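Local atomic coordinates of GTP cyclohydrolase 1 type 2 homolog (Thermus thermophilus, PDB entry 2YYB), a protein that is of unknown function, but belongs to the GTP cyclohydrolase 1 type 2/NIF3 family and probably binds divalent metal ions. Residues A[6-14]-A[221-231]; A[45-54]-A[82-93]. All coordinates share one frame; numbering follows the deposited sequence.

Interaction 1 of 2, residues A[6-14]-A[221-231]; sequences LVRYLDAYL and LAAHLEARFGL
L6 and L225 mark the nearest approach of the two backbones, their CA atoms 8.9 Å apart, where helix 6-13 crosses helix 221-229 at 121° with the axes of these short segments 12.6 Å apart. The crossing pairs a knob-into-hole contact with an aromatic cluster of Y9, Y13, H224 and F229, and it joins the first helix of the DUF34/NIF3 fold to its last. Y9 is the knob, seated among H224, L225, R228 and F229. Its CG lies anti to the backbone N (chi1 176°), which sends the ring across toward the other helix. There the Y9 hydroxyl OH meets H224 NE2 at 2.7 Å in a hydrogen bond that either atom could donate, with NE2 close to the plane of the phenol ring. F229 presents its edge to one face of Y9 in a T-shaped pair (centroids 5.2 Å apart), while CB of Y13 backs the opposite face. The guanidinium of R228 turns one of its own faces to CE1 at the rim of Y9. H224 is gripped a second time: the Y13 ring forms an offset stack on it, centroids 4.1 Å apart and planes at 22°, placing the Y13 hydroxyl over the imidazole. Beneath the rings, L6, L10, L221 and L225 form an apolar layer against F60 and I62 of strand 60-63. L221 also lies about 8 Å, side chain to side chain, from H64, a predicted metal ligand. The layer ends where L6 and L231 reach toward each other tip to tip, CD1 to CD1 at 4.1 Å.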
loop_
_atom_site.group_PDB
_atom_site.type_symbol
_atom_site.label_atom_id
_atom_site.label_comp_id
_atom_site.label_asym_id
_atom_site.label_seq_id
_atom_site.Cartn_x
_atom_site.Cartn_y
_atom_site.Cartn_z
ATOM N N LEU A 6 23.164 28.464 -10.902
ATOM C CA LEU A 6 23.892 27.214 -11.020
ATOM C C LEU A 6 22.926 26.070 -10.672
ATOM O O LEU A 6 22.871 25.066 -11.375
ATOM C CB LEU A 6 25.091 27.187 -10.066
ATOM C CG LEU A 6 26.410 26.577 -10.572
ATOM C CD1 LEU A 6 27.169 25.918 -9.403
ATOM C CD2 LEU A 6 26.131 25.559 -11.669
ATOM N N VAL A 7 22.152 26.222 -9.601
ATOM C CA VAL A 7 21.222 25.170 -9.230
ATOM C C VAL A 7 20.139 24.991 -10.309
ATOM O O VAL A 7 19.784 23.861 -10.658
ATOM C CB VAL A 7 20.568 25.449 -7.853
ATOM C CG1 VAL A 7 19.504 24.417 -7.566
ATOM C CG2 VAL A 7 21.623 25.404 -6.757
ATOM N N ARG A 8 19.637 26.099 -10.847
ATOM C CA ARG A 8 18.618 26.053 -11.890
ATOM C C ARG A 8 19.164 25.342 -13.124
ATOM O O ARG A 8 18.519 24.442 -13.674
ATOM C CB ARG A 8 18.195 27.468 -12.273
ATOM C CG ARG A 8 16.705 27.741 -12.209
ATOM C CD ARG A 8 16.458 29.054 -11.494
ATOM N NE ARG A 8 17.431 30.070 -11.893
ATOM C CZ ARG A 8 17.711 31.160 -11.181
ATOM N NH1 ARG A 8 17.084 31.379 -10.028
ATOM N NH2 ARG A 8 18.631 32.024 -11.609
ATOM N N TYR A 9 20.358 25.742 -13.554
ATOM C CA TYR A 9 20.971 25.122 -14.715
ATOM C C TYR A 9 21.111 23.621 -14.501
ATOM O O TYR A 9 20.630 22.830 -15.315
ATOM C CB TYR A 9 22.349 25.706 -14.985
ATOM C CG TYR A 9 23.069 25.016 -16.128
ATOM C CD1 TYR A 9 22.667 25.215 -17.463
ATOM C CD2 TYR A 9 24.166 24.182 -15.888
ATOM C CE1 TYR A 9 23.353 24.601 -18.533
ATOM C CE2 TYR A 9 24.849 23.568 -16.946
ATOM C CZ TYR A 9 24.438 23.785 -18.262
ATOM O OH TYR A 9 25.126 23.194 -19.296
ATOM N N LEU A 10 21.762 23.229 -13.405
ATOM C CA LEU A 10 21.962 21.812 -13.109
ATOM C C LEU A 10 20.675 21.001 -13.089
ATOM O O LEU A 10 20.617 19.917 -13.666
ATOM C CB LEU A 10 22.710 21.649 -11.792
ATOM C CG LEU A 10 24.161 22.116 -11.926
ATOM C CD1 LEU A 10 24.890 21.975 -10.594
ATOM C CD2 LEU A 10 24.840 21.285 -13.003
ATOM N N ASP A 11 19.641 21.515 -12.440
ATOM C CA ASP A 11 18.382 20.792 -12.403
ATOM C C ASP A 11 17.892 20.615 -13.844
ATOM O O ASP A 11 17.300 19.590 -14.203
ATOM C CB ASP A 11 17.347 21.567 -11.590
ATOM C CG ASP A 11 17.711 21.663 -10.113
ATOM O OD1 ASP A 11 17.116 22.504 -9.419
ATOM O OD2 ASP A 11 18.579 20.894 -9.639
ATOM N N ALA A 12 18.160 21.616 -14.671
ATOM C CA ALA A 12 17.738 21.581 -16.065
ATOM C C ALA A 12 18.558 20.586 -16.870
ATOM O O ALA A 12 18.008 19.675 -17.496
ATOM C CB ALA A 12 17.870 22.961 -16.675
ATOM N N TYR A 13 19.873 20.775 -16.836
ATOM C CA TYR A 13 20.821 19.947 -17.563
ATOM C C TYR A 13 20.703 18.476 -17.249
ATOM O O TYR A 13 20.828 17.643 -18.140
ATOM C CB TYR A 13 22.246 20.415 -17.268
ATOM C CG TYR A 13 23.322 19.676 -18.029
ATOM C CD1 TYR A 13 23.421 19.768 -19.420
ATOM C CD2 TYR A 13 24.253 18.898 -17.356
ATOM C CE1 TYR A 13 24.430 19.099 -20.118
ATOM C CE2 TYR A 13 25.264 18.226 -18.034
ATOM C CZ TYR A 13 25.353 18.326 -19.414
ATOM O OH TYR A 13 26.374 17.660 -20.070
ATOM N N LEU A 14 20.481 18.152 -15.979
ATOM C CA LEU A 14 20.360 16.765 -15.549
ATOM C C LEU A 14 18.897 16.360 -15.596
ATOM O O LEU A 14 18.565 15.187 -15.452
ATOM C CB LEU A 14 20.907 16.620 -14.126
ATOM C CG LEU A 14 22.345 17.121 -13.941
ATOM C CD1 LEU A 14 22.685 17.194 -12.465
ATOM C CD2 LEU A 14 23.311 16.198 -14.664
ATOM N N LEU A 221 30.671 16.162 -14.882
ATOM C CA LEU A 221 29.820 17.296 -14.511
ATOM C C LEU A 221 30.628 18.550 -14.160
ATOM O O LEU A 221 30.364 19.622 -14.687
ATOM C CB LEU A 221 28.933 16.937 -13.316
ATOM C CG LEU A 221 27.437 17.275 -13.340
ATOM C CD1 LEU A 221 26.917 17.292 -11.901
ATOM C CD2 LEU A 221 27.188 18.614 -14.005
ATOM N N ALA A 222 31.605 18.427 -13.266
ATOM C CA ALA A 222 32.405 19.584 -12.873
ATOM C C ALA A 222 33.143 20.184 -14.063
ATOM O O ALA A 222 33.200 21.400 -14.195
ATOM C CB ALA A 222 33.396 19.206 -11.777
ATOM N N ALA A 223 33.699 19.328 -14.923
ATOM C CA ALA A 223 34.438 19.762 -16.114
ATOM C C ALA A 223 33.522 20.484 -17.094
ATOM O O ALA A 223 33.941 21.405 -17.810
ATOM C CB ALA A 223 35.067 18.569 -16.796
ATOM N N HIS A 224 32.272 20.042 -17.130
ATOM C CA HIS A 224 31.269 20.641 -17.992
ATOM C C HIS A 224 31.020 22.061 -17.519
ATOM O O HIS A 224 31.044 22.996 -18.312
ATOM C CB HIS A 224 29.985 19.831 -17.918
ATOM C CG HIS A 224 28.840 20.425 -18.673
ATOM N ND1 HIS A 224 28.910 20.737 -20.012
ATOM C CD2 HIS A 224 27.569 20.695 -18.292
ATOM C CE1 HIS A 224 27.731 21.168 -20.425
ATOM N NE2 HIS A 224 26.900 21.153 -19.401
ATOM N N LEU A 225 30.809 22.229 -16.217
ATOM C CA LEU A 225 30.544 23.554 -15.681
ATOM C C LEU A 225 31.726 24.496 -15.867
ATOM O O LEU A 225 31.536 25.696 -15.941
ATOM C CB LEU A 225 30.153 23.483 -14.201
ATOM C CG LEU A 225 28.903 22.688 -13.805
ATOM C CD1 LEU A 225 28.838 22.581 -12.286
ATOM C CD2 LEU A 225 27.649 23.345 -14.347
ATOM N N GLU A 226 32.942 23.973 -15.948
ATOM C CA GLU A 226 34.102 24.848 -16.136
ATOM C C GLU A 226 34.221 25.279 -17.588
ATOM O O GLU A 226 34.814 26.315 -17.900
ATOM C CB GLU A 226 35.397 24.150 -15.749
ATOM C CG GLU A 226 36.626 25.008 -16.006
ATOM C CD GLU A 226 37.902 24.379 -15.469
ATOM O OE1 GLU A 226 38.837 25.133 -15.115
ATOM O OE2 GLU A 226 37.978 23.126 -15.403
ATOM N N ALA A 227 33.659 24.462 -18.473
ATOM C CA ALA A 227 33.705 24.735 -19.892
ATOM C C ALA A 227 32.671 25.773 -20.230
ATOM O O ALA A 227 32.884 26.607 -21.094
ATOM C CB ALA A 227 33.432 23.456 -20.682
ATOM N N ARG A 228 31.551 25.734 -19.527
ATOM C CA ARG A 228 30.471 26.654 -19.819
ATOM C C ARG A 228 30.366 27.877 -18.909
ATOM O O ARG A 228 29.666 28.836 -19.245
ATOM C CB ARG A 228 29.158 25.883 -19.804
ATOM C CG ARG A 228 27.954 26.692 -20.147
ATOM C CD ARG A 228 26.716 25.946 -19.736
ATOM N NE ARG A 228 25.523 26.785 -19.800
ATOM C CZ ARG A 228 24.768 26.943 -20.882
ATOM N NH1 ARG A 228 25.073 26.309 -22.013
ATOM N NH2 ARG A 228 23.708 27.742 -20.827
ATOM N N PHE A 229 31.058 27.865 -17.775
ATOM C CA PHE A 229 30.984 28.988 -16.848
ATOM C C PHE A 229 32.335 29.386 -16.303
ATOM O O PHE A 229 32.436 30.299 -15.486
ATOM C CB PHE A 229 30.075 28.648 -15.671
ATOM C CG PHE A 229 28.656 28.381 -16.058
ATOM C CD1 PHE A 229 27.875 29.383 -16.607
ATOM C CD2 PHE A 229 28.094 27.124 -15.854
ATOM C CE1 PHE A 229 26.555 29.147 -16.949
ATOM C CE2 PHE A 229 26.775 26.878 -16.194
ATOM C CZ PHE A 229 25.998 27.890 -16.743
ATOM N N GLY A 230 33.377 28.693 -16.727
ATOM C CA GLY A 230 34.698 29.041 -16.251
ATOM C C GLY A 230 34.922 28.819 -14.770
ATOM O O GLY A 230 35.900 29.323 -14.215
ATOM N N LEU A 231 34.029 28.084 -14.112
ATOM C CA LEU A 231 34.215 27.796 -12.686
ATOM C C LEU A 231 35.346 26.772 -12.548
ATOM O O LEU A 231 35.378 25.763 -13.237
ATOM C CB LEU A 231 32.934 27.213 -12.049
ATOM C CG LEU A 231 31.679 28.089 -11.892
ATOM C CD1 LEU A 231 30.502 27.230 -11.449
ATOM C CD2 LEU A 231 31.929 29.220 -10.885
#

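Interaction 2 of 2, residues A[45-54]-A[82-93]; sequences AGEAIFRKAL and RLETLFQGGINL
F50 meets L86 in a CH-pi contact: CD2 of L86 stands 3.6 Å from the centroid of the F50 ring and only 9° off its normal, so the methyl is centred over the face. G46 O lies above the opposite face, toward the rim, and L93 CD2 reaches F50 CZ at 3.9 Å. Cutting F50 back to an alanine is likely to open a gap under the L86 methyl and leave L93 CD2 without the ring it packs on. The two branches of T85 have different partners. CG2, anti to the backbone N, packs on F50 CB at 3.7 Å; OG1 lies 2.8 Å from E47 OE1, but its proton could go there or to R81 O within its own helix. E47 reaches that hydroxyl through a bend at chi2 (74°), and a long ion pair, R51 NE to E47 OE2 at 3.8 Å, flanks it. Further along, L54 CD1 rests on G89 CA at 3.5 Å. Here a Schellman motif with G90 as its C-prime residue ends the second helix, and the chain returns so that I91 CD1 touches A53 CB at 4.0 Å. At the other end the extended R82 lays one face of its guanidinium against CA of G46, the N-cap residue, but its salt bridge goes to E200 of a third subunit, which also accepts the N-H of E47. Helix segments 47-54 and 82-88 run nearly parallel, at 13°; their helices belong to successive beta-alpha-beta crossovers that link strands 39-42, 60-63 and 92-95, and they lie side by side on one face of the sheet, against L61 and V30.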
loop_
_atom_site.group_PDB
_atom_site.type_symbol
_atom_site.label_atom_id
_atom_site.label_comp_id
_atom_site.label_asym_id
_atom_site.label_seq_id
_atom_site.Cartn_x
_atom_site.Cartn_y
_atom_site.Cartn_z
ATOM N N ALA A 45 28.916 11.849 0.082
ATOM C CA ALA A 45 28.782 12.873 1.101
ATOM C C ALA A 45 29.391 12.251 2.358
ATOM O O ALA A 45 29.335 11.052 2.545
ATOM C CB ALA A 45 27.323 13.180 1.330
ATOM N N GLY A 46 29.983 13.053 3.222
ATOM C CA GLY A 46 30.569 12.485 4.422
ATOM C C GLY A 46 31.433 13.523 5.082
ATOM O O GLY A 46 31.872 14.449 4.424
ATOM N N GLU A 47 31.659 13.384 6.378
ATOM C CA GLU A 47 32.489 14.327 7.105
ATOM C C GLU A 47 33.869 14.482 6.474
ATOM O O GLU A 47 34.334 15.590 6.279
ATOM C CB GLU A 47 32.649 13.874 8.555
ATOM C CG GLU A 47 33.645 14.701 9.369
ATOM C CD GLU A 47 33.144 16.091 9.768
ATOM O OE1 GLU A 47 32.518 16.785 8.938
ATOM O OE2 GLU A 47 33.396 16.494 10.927
ATOM N N ALA A 48 34.526 13.380 6.153
ATOM C CA ALA A 48 35.860 13.473 5.570
ATOM C C ALA A 48 35.847 14.314 4.296
ATOM O O ALA A 48 36.578 15.297 4.199
ATOM C CB ALA A 48 36.414 12.085 5.295
ATOM N N ILE A 49 35.022 13.932 3.328
ATOM C CA ILE A 49 34.907 14.691 2.091
ATOM C C ILE A 49 34.606 16.165 2.368
ATOM O O ILE A 49 35.157 17.050 1.703
ATOM C CB ILE A 49 33.774 14.143 1.183
ATOM C CG1 ILE A 49 34.226 12.846 0.516
ATOM C CG2 ILE A 49 33.401 15.165 0.123
ATOM C CD1 ILE A 49 35.595 12.971 -0.160
ATOM N N PHE A 50 33.725 16.429 3.332
ATOM C CA PHE A 50 33.357 17.793 3.672
ATOM C C PHE A 50 34.516 18.618 4.234
ATOM O O PHE A 50 34.630 19.802 3.915
ATOM C CB PHE A 50 32.193 17.786 4.659
ATOM C CG PHE A 50 30.898 17.308 4.063
ATOM C CD1 PHE A 50 30.805 17.034 2.699
ATOM C CD2 PHE A 50 29.769 17.158 4.859
ATOM C CE1 PHE A 50 29.616 16.622 2.139
ATOM C CE2 PHE A 50 28.570 16.748 4.311
ATOM C CZ PHE A 50 28.485 16.476 2.941
ATOM N N ARG A 51 35.357 17.999 5.067
ATOM C CA ARG A 51 36.524 18.671 5.636
ATOM C C ARG A 51 37.493 19.036 4.502
ATOM O O ARG A 51 38.089 20.117 4.514
ATOM C CB ARG A 51 37.247 17.770 6.652
ATOM C CG ARG A 51 36.596 17.698 8.028
ATOM C CD ARG A 51 36.815 18.986 8.815
ATOM N NE ARG A 51 35.696 19.304 9.702
ATOM C CZ ARG A 51 35.575 20.454 10.366
ATOM N NH1 ARG A 51 36.513 21.391 10.248
ATOM N NH2 ARG A 51 34.509 20.684 11.128
ATOM N N LYS A 52 37.646 18.128 3.534
ATOM C CA LYS A 52 38.516 18.375 2.388
ATOM C C LYS A 52 37.967 19.522 1.550
ATOM O O LYS A 52 38.731 20.343 1.049
ATOM C CB LYS A 52 38.643 17.141 1.486
ATOM C CG LYS A 52 39.431 15.979 2.050
ATOM C CD LYS A 52 39.975 15.158 0.887
ATOM C CE LYS A 52 40.590 13.838 1.322
ATOM N NZ LYS A 52 39.529 12.872 1.747
ATOM N N ALA A 53 36.648 19.573 1.383
ATOM C CA ALA A 53 36.046 20.655 0.607
ATOM C C ALA A 53 36.327 21.971 1.324
ATOM O O ALA A 53 36.554 23.001 0.695
ATOM C CB ALA A 53 34.552 20.445 0.462
ATOM N N LEU A 54 36.312 21.918 2.649
ATOM C CA LEU A 54 36.581 23.080 3.470
ATOM C C LEU A 54 38.034 23.533 3.279
ATOM O O LEU A 54 38.312 24.738 3.195
ATOM C CB LEU A 54 36.343 22.748 4.948
ATOM C CG LEU A 54 36.452 23.926 5.918
ATOM C CD1 LEU A 54 35.324 24.870 5.640
ATOM C CD2 LEU A 54 36.382 23.472 7.355
ATOM N N ARG A 82 28.431 16.888 10.239
ATOM C CA ARG A 82 28.508 17.113 8.805
ATOM C C ARG A 82 28.003 18.515 8.435
ATOM O O ARG A 82 28.657 19.252 7.668
ATOM C CB ARG A 82 27.704 16.053 8.056
ATOM C CG ARG A 82 28.350 14.691 8.021
ATOM C CD ARG A 82 27.367 13.682 7.501
ATOM N NE ARG A 82 27.991 12.379 7.305
ATOM C CZ ARG A 82 27.433 11.372 6.634
ATOM N NH1 ARG A 82 26.236 11.518 6.091
ATOM N NH2 ARG A 82 28.076 10.218 6.509
ATOM N N LEU A 83 26.843 18.873 8.986
ATOM C CA LEU A 83 26.249 20.169 8.726
ATOM C C LEU A 83 27.086 21.327 9.272
ATOM O O LEU A 83 27.170 22.382 8.645
ATOM C CB LEU A 83 24.839 20.227 9.313
ATOM C CG LEU A 83 23.869 19.211 8.742
ATOM C CD1 LEU A 83 22.489 19.484 9.306
ATOM C CD2 LEU A 83 23.864 19.306 7.221
ATOM N N GLU A 84 27.696 21.145 10.437
ATOM C CA GLU A 84 28.524 22.201 11.009
ATOM C C GLU A 84 29.640 22.543 10.027
ATOM O O GLU A 84 29.965 23.717 9.831
ATOM C CB GLU A 84 29.121 21.765 12.357
ATOM C CG GLU A 84 28.112 21.705 13.471
ATOM C CD GLU A 84 28.702 21.258 14.796
ATOM O OE1 GLU A 84 29.243 20.123 14.863
ATOM O OE2 GLU A 84 28.619 22.038 15.779
ATOM N N THR A 85 30.219 21.507 9.423
ATOM C CA THR A 85 31.294 21.644 8.454
ATOM C C THR A 85 30.805 22.367 7.202
ATOM O O THR A 85 31.420 23.329 6.750
ATOM C CB THR A 85 31.821 20.271 8.069
ATOM O OG1 THR A 85 32.229 19.595 9.252
ATOM C CG2 THR A 85 32.995 20.369 7.142
ATOM N N LEU A 86 29.704 21.924 6.620
ATOM C CA LEU A 86 29.235 22.644 5.448
ATOM C C LEU A 86 28.969 24.100 5.853
ATOM O O LEU A 86 29.438 25.017 5.189
ATOM C CB LEU A 86 27.965 22.015 4.861
ATOM C CG LEU A 86 28.045 20.566 4.366
ATOM C CD1 LEU A 86 26.694 20.180 3.801
ATOM C CD2 LEU A 86 29.119 20.396 3.304
ATOM N N PHE A 87 28.236 24.311 6.945
ATOM C CA PHE A 87 27.925 25.676 7.406
ATOM C C PHE A 87 29.198 26.494 7.573
ATOM O O PHE A 87 29.365 27.540 6.952
ATOM C CB PHE A 87 27.177 25.653 8.750
ATOM C CG PHE A 87 25.740 25.215 8.655
ATOM C CD1 PHE A 87 25.186 24.812 7.447
ATOM C CD2 PHE A 87 24.949 25.160 9.800
ATOM C CE1 PHE A 87 23.877 24.360 7.392
ATOM C CE2 PHE A 87 23.635 24.705 9.748
ATOM C CZ PHE A 87 23.102 24.304 8.544
ATOM N N GLN A 88 30.102 25.997 8.411
ATOM C CA GLN A 88 31.362 26.669 8.667
ATOM C C GLN A 88 32.023 27.167 7.381
ATOM O O GLN A 88 32.625 28.236 7.381
ATOM C CB GLN A 88 32.310 25.724 9.389
ATOM C CG GLN A 88 33.543 26.375 9.947
ATOM C CD GLN A 88 34.450 25.375 10.662
ATOM O OE1 GLN A 88 34.019 24.631 11.555
ATOM N NE2 GLN A 88 35.722 25.359 10.273
ATOM N N GLY A 89 31.905 26.417 6.287
ATOM C CA GLY A 89 32.541 26.830 5.052
ATOM C C GLY A 89 31.657 27.440 3.985
ATOM O O GLY A 89 32.098 27.656 2.853
ATOM N N GLY A 90 30.413 27.730 4.333
ATOM C CA GLY A 90 29.504 28.308 3.353
ATOM C C GLY A 90 29.409 27.431 2.124
ATOM O O GLY A 90 29.177 27.911 1.023
ATOM N N ILE A 91 29.572 26.129 2.325
ATOM C CA ILE A 91 29.545 25.153 1.241
ATOM C C ILE A 91 28.134 24.740 0.816
ATOM O O ILE A 91 27.308 24.384 1.654
ATOM C CB ILE A 91 30.332 23.890 1.660
ATOM C CG1 ILE A 91 31.775 24.278 1.972
ATOM C CG2 ILE A 91 30.234 22.807 0.562
ATOM C CD1 ILE A 91 32.600 23.204 2.652
ATOM N N ASN A 92 27.864 24.806 -0.484
ATOM C CA ASN A 92 26.570 24.396 -1.017
ATOM C C ASN A 92 26.720 22.909 -1.328
ATOM O O ASN A 92 27.753 22.498 -1.863
ATOM C CB ASN A 92 26.247 25.126 -2.322
ATOM C CG ASN A 92 25.953 26.593 -2.127
ATOM O OD1 ASN A 92 24.915 26.986 -1.582
ATOM N ND2 ASN A 92 26.865 27.423 -2.592
ATOM N N LEU A 93 25.712 22.106 -0.981
ATOM C CA LEU A 93 25.741 20.666 -1.249
ATOM C C LEU A 93 24.678 20.364 -2.275
ATOM O O LEU A 93 23.486 20.574 -2.006
ATOM C CB LEU A 93 25.438 19.838 0.002
ATOM C CG LEU A 93 25.664 18.340 -0.240
ATOM C CD1 LEU A 93 27.133 18.095 -0.565
ATOM C CD2 LEU A 93 25.254 17.529 0.967
#

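How the interactions relate
Both contacts rest on the same five-stranded sheet but on opposite faces: alternate residues of strand 60-63 point each way, F60 and I62 into interaction 1, L61 into interaction 2. Their centres are about 20 Å apart and their nearest atoms about 6 Å, without touching. Interaction 1 is partly buried, with leucines next to the sheet and an aromatic and histidine layer outside; it joins the chain's ends, and no other subunit reaches it. Interaction 2 is the more buried, joins helices close in sequence, and meets two other subunits, one through the R82 salt bridge and the other through F87 and L83. Each comes within about 6 to 8 Å, side chain to side chain, of a predicted metal ligand: A45 near H65, L221 near H64.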